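PDB 3N7X: capsid protein from Infectious hypodermal and hematopoietic necrosis virus, which forms the icosahedral shell of a shrimp-infecting brevidensovirus from sixty copies of a beta-barrel subunit and binds calcium ions. Local coordinates for residues T146-I151 with R267-K272. Residues are numbered along the deposited sequence; the frame is centred on the assembly and turned at random.
Sequences TPYLEI and RMSPIK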
loop_
_atom_site.group_PDB
_atom_site.type_symbol
_atom_site.label_atom_id
_atom_site.label_comp_id
_atom_site.label_asym_id
_atom_site.label_seq_id
_atom_site.Cartn_x
_atom_site.Cartn_y
_atom_site.Cartn_z
ATOM N N THR A 146 81.985 -38.232 30.582
ATOM C CA THR A 146 81.405 -39.509 30.198
ATOM C C THR A 146 81.136 -40.494 31.352
ATOM O O THR A 146 80.197 -41.284 31.280
ATOM C CB THR A 146 82.273 -40.202 29.141
ATOM O OG1 THR A 146 83.633 -40.248 29.590
ATOM C CG2 THR A 146 82.204 -39.447 27.831
ATOM N N PRO A 147 81.945 -40.467 32.424
ATOM C CA PRO A 147 81.680 -41.411 33.521
ATOM C C PRO A 147 80.320 -41.156 34.170
ATOM O O PRO A 147 79.871 -40.015 34.251
ATOM C CB PRO A 147 82.827 -41.148 34.494
ATOM C CG PRO A 147 83.922 -40.620 33.606
ATOM C CD PRO A 147 83.171 -39.695 32.687
ATOM N N TYR A 148 79.667 -42.213 34.639
ATOM C CA TYR A 148 78.365 -42.050 35.266
ATOM C C TYR A 148 78.090 -43.056 36.368
ATOM O O TYR A 148 78.738 -44.102 36.458
ATOM C CB TYR A 148 77.254 -42.119 34.208
ATOM C CG TYR A 148 77.173 -43.427 33.454
ATOM C CD1 TYR A 148 76.415 -44.495 33.935
ATOM C CD2 TYR A 148 77.861 -43.597 32.253
ATOM C CE1 TYR A 148 76.341 -45.704 33.232
ATOM C CE2 TYR A 148 77.798 -44.795 31.547
ATOM C CZ TYR A 148 77.038 -45.842 32.038
ATOM O OH TYR A 148 76.991 -47.019 31.329
ATOM N N LEU A 149 77.117 -42.718 37.208
ATOM C CA LEU A 149 76.713 -43.549 38.332
ATOM C C LEU A 149 75.501 -44.393 37.940
ATOM O O LEU A 149 74.649 -43.939 37.175
ATOM C CB LEU A 149 76.345 -42.649 39.512
ATOM C CG LEU A 149 75.924 -43.282 40.841
ATOM C CD1 LEU A 149 77.126 -43.938 41.505
ATOM C CD2 LEU A 149 75.344 -42.209 41.753
ATOM N N GLU A 150 75.431 -45.619 38.454
ATOM C CA GLU A 150 74.301 -46.503 38.171
ATOM C C GLU A 150 73.426 -46.579 39.421
ATOM O O GLU A 150 73.934 -46.725 40.533
ATOM C CB GLU A 150 74.784 -47.907 37.791
ATOM C CG GLU A 150 75.748 -47.937 36.613
ATOM C CD GLU A 150 76.146 -49.351 36.192
ATOM O OE1 GLU A 150 76.265 -50.235 37.070
ATOM O OE2 GLU A 150 76.362 -49.569 34.979
ATOM N N ILE A 151 72.113 -46.465 39.236
ATOM C CA ILE A 151 71.164 -46.515 40.344
ATOM C C ILE A 151 70.154 -47.630 40.094
ATOM O O ILE A 151 69.524 -47.682 39.034
ATOM C CB ILE A 151 70.439 -45.161 40.489
ATOM C CG1 ILE A 151 71.475 -44.060 40.718
ATOM C CG2 ILE A 151 69.443 -45.210 41.639
ATOM C CD1 ILE A 151 70.912 -42.665 40.683
ATOM N N ARG A 267 76.365 -47.619 42.402
ATOM C CA ARG A 267 77.764 -47.936 42.151
ATOM C C ARG A 267 78.178 -47.166 40.912
ATOM O O ARG A 267 77.402 -47.041 39.964
ATOM C CB ARG A 267 77.976 -49.436 41.910
ATOM C CG ARG A 267 77.625 -49.918 40.513
ATOM C CD ARG A 267 78.050 -51.363 40.314
ATOM N NE ARG A 267 77.716 -51.849 38.980
ATOM C CZ ARG A 267 77.994 -53.069 38.533
ATOM N NH1 ARG A 267 78.615 -53.942 39.316
ATOM N NH2 ARG A 267 77.650 -53.419 37.301
ATOM N N MET A 268 79.385 -46.618 40.924
ATOM C CA MET A 268 79.868 -45.909 39.754
ATOM C C MET A 268 79.947 -47.022 38.712
ATOM O O MET A 268 80.333 -48.146 39.038
ATOM C CB MET A 268 81.251 -45.316 40.032
ATOM C CG MET A 268 81.805 -44.436 38.923
ATOM S SD MET A 268 81.092 -42.764 38.760
ATOM C CE MET A 268 79.812 -42.808 39.926
ATOM N N SER A 269 79.556 -46.738 37.475
ATOM C CA SER A 269 79.588 -47.766 36.439
ATOM C C SER A 269 81.015 -48.296 36.255
ATOM O O SER A 269 81.936 -47.542 35.942
ATOM C CB SER A 269 79.048 -47.199 35.124
ATOM O OG SER A 269 78.732 -48.244 34.225
ATOM N N PRO A 270 81.214 -49.609 36.460
ATOM C CA PRO A 270 82.528 -50.249 36.325
ATOM C C PRO A 270 82.985 -50.368 34.874
ATOM O O PRO A 270 82.502 -51.219 34.132
ATOM C CB PRO A 270 82.309 -51.604 36.982
ATOM C CG PRO A 270 80.888 -51.910 36.613
ATOM C CD PRO A 270 80.187 -50.591 36.854
ATOM N N ILE A 271 83.935 -49.524 34.485
ATOM C CA ILE A 271 84.435 -49.513 33.115
ATOM C C ILE A 271 85.620 -50.437 32.822
ATOM O O ILE A 271 86.708 -50.260 33.372
ATOM C CB ILE A 271 84.863 -48.086 32.702
ATOM C CG1 ILE A 271 83.765 -47.085 33.060
ATOM C CG2 ILE A 271 85.160 -48.042 31.208
ATOM C CD1 ILE A 271 82.440 -47.365 32.401
ATOM N N LYS A 272 85.399 -51.415 31.947
ATOM C CA LYS A 272 86.447 -52.342 31.524
ATOM C C LYS A 272 86.789 -51.978 30.088
ATOM O O LYS A 272 85.907 -51.610 29.316
ATOM C CB LYS A 272 85.962 -53.792 31.534
ATOM C CG LYS A 272 86.021 -54.478 32.870
ATOM C CD LYS A 272 85.776 -55.969 32.710
ATOM C CE LYS A 272 85.728 -56.658 34.064
ATOM N NZ LYS A 272 85.448 -58.125 33.977
HETATM O O HOH W 1 81.356 -44.689 35.465
#
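The carbonyl O of Tyr148 accepts a nearly straight hydrogen bond from Ser269 N at 2.9 Å, while the tyrosine ring turns one face to the serine, whose CB sits off-centre, 4.0 Å from the ring centroid, in a CH-pi contact. A water, accepting from Tyr148 N and donating to Ser269 O, spans the two backbones just beyond the strand pairing. Leu149 and Met268 form a non-hydrogen-bonded antiparallel pair; their side chains cross at about a right angle, with Leu149 CD1 against Met268 CE at 3.3 Å. At Glu150 the strands form a hydrogen-bonded antiparallel pair with Arg267, and the two side chains run side by side, pointing the same way. Glu150 OE1 accepts a hydrogen bond from Arg267 NE, lying in the guanidinium plane, a salt bridge of 2.9 Å and 172° with carboxylate and guanidinium nearly coplanar. Ser269 OG, anti to its own backbone N (chi1 -164°), is thereby brought over the carboxylate, 2.8 Å from Glu150 OE2, which is also hydrogen-bonded to Tyr55 OH of a second subunit. The buried carboxylate is thus gripped from both chains, and Tyr55 is a calcium-binding residue of this protein. Pro270 CG lies over the centre of one face of the Arg267 guanidinium. In an antiparallel sheet of the capsid subunit, strand 149-153 lies between strands 199-203 and 264-268, and helix 192-196 touches the Glu150 and Arg267 side chains.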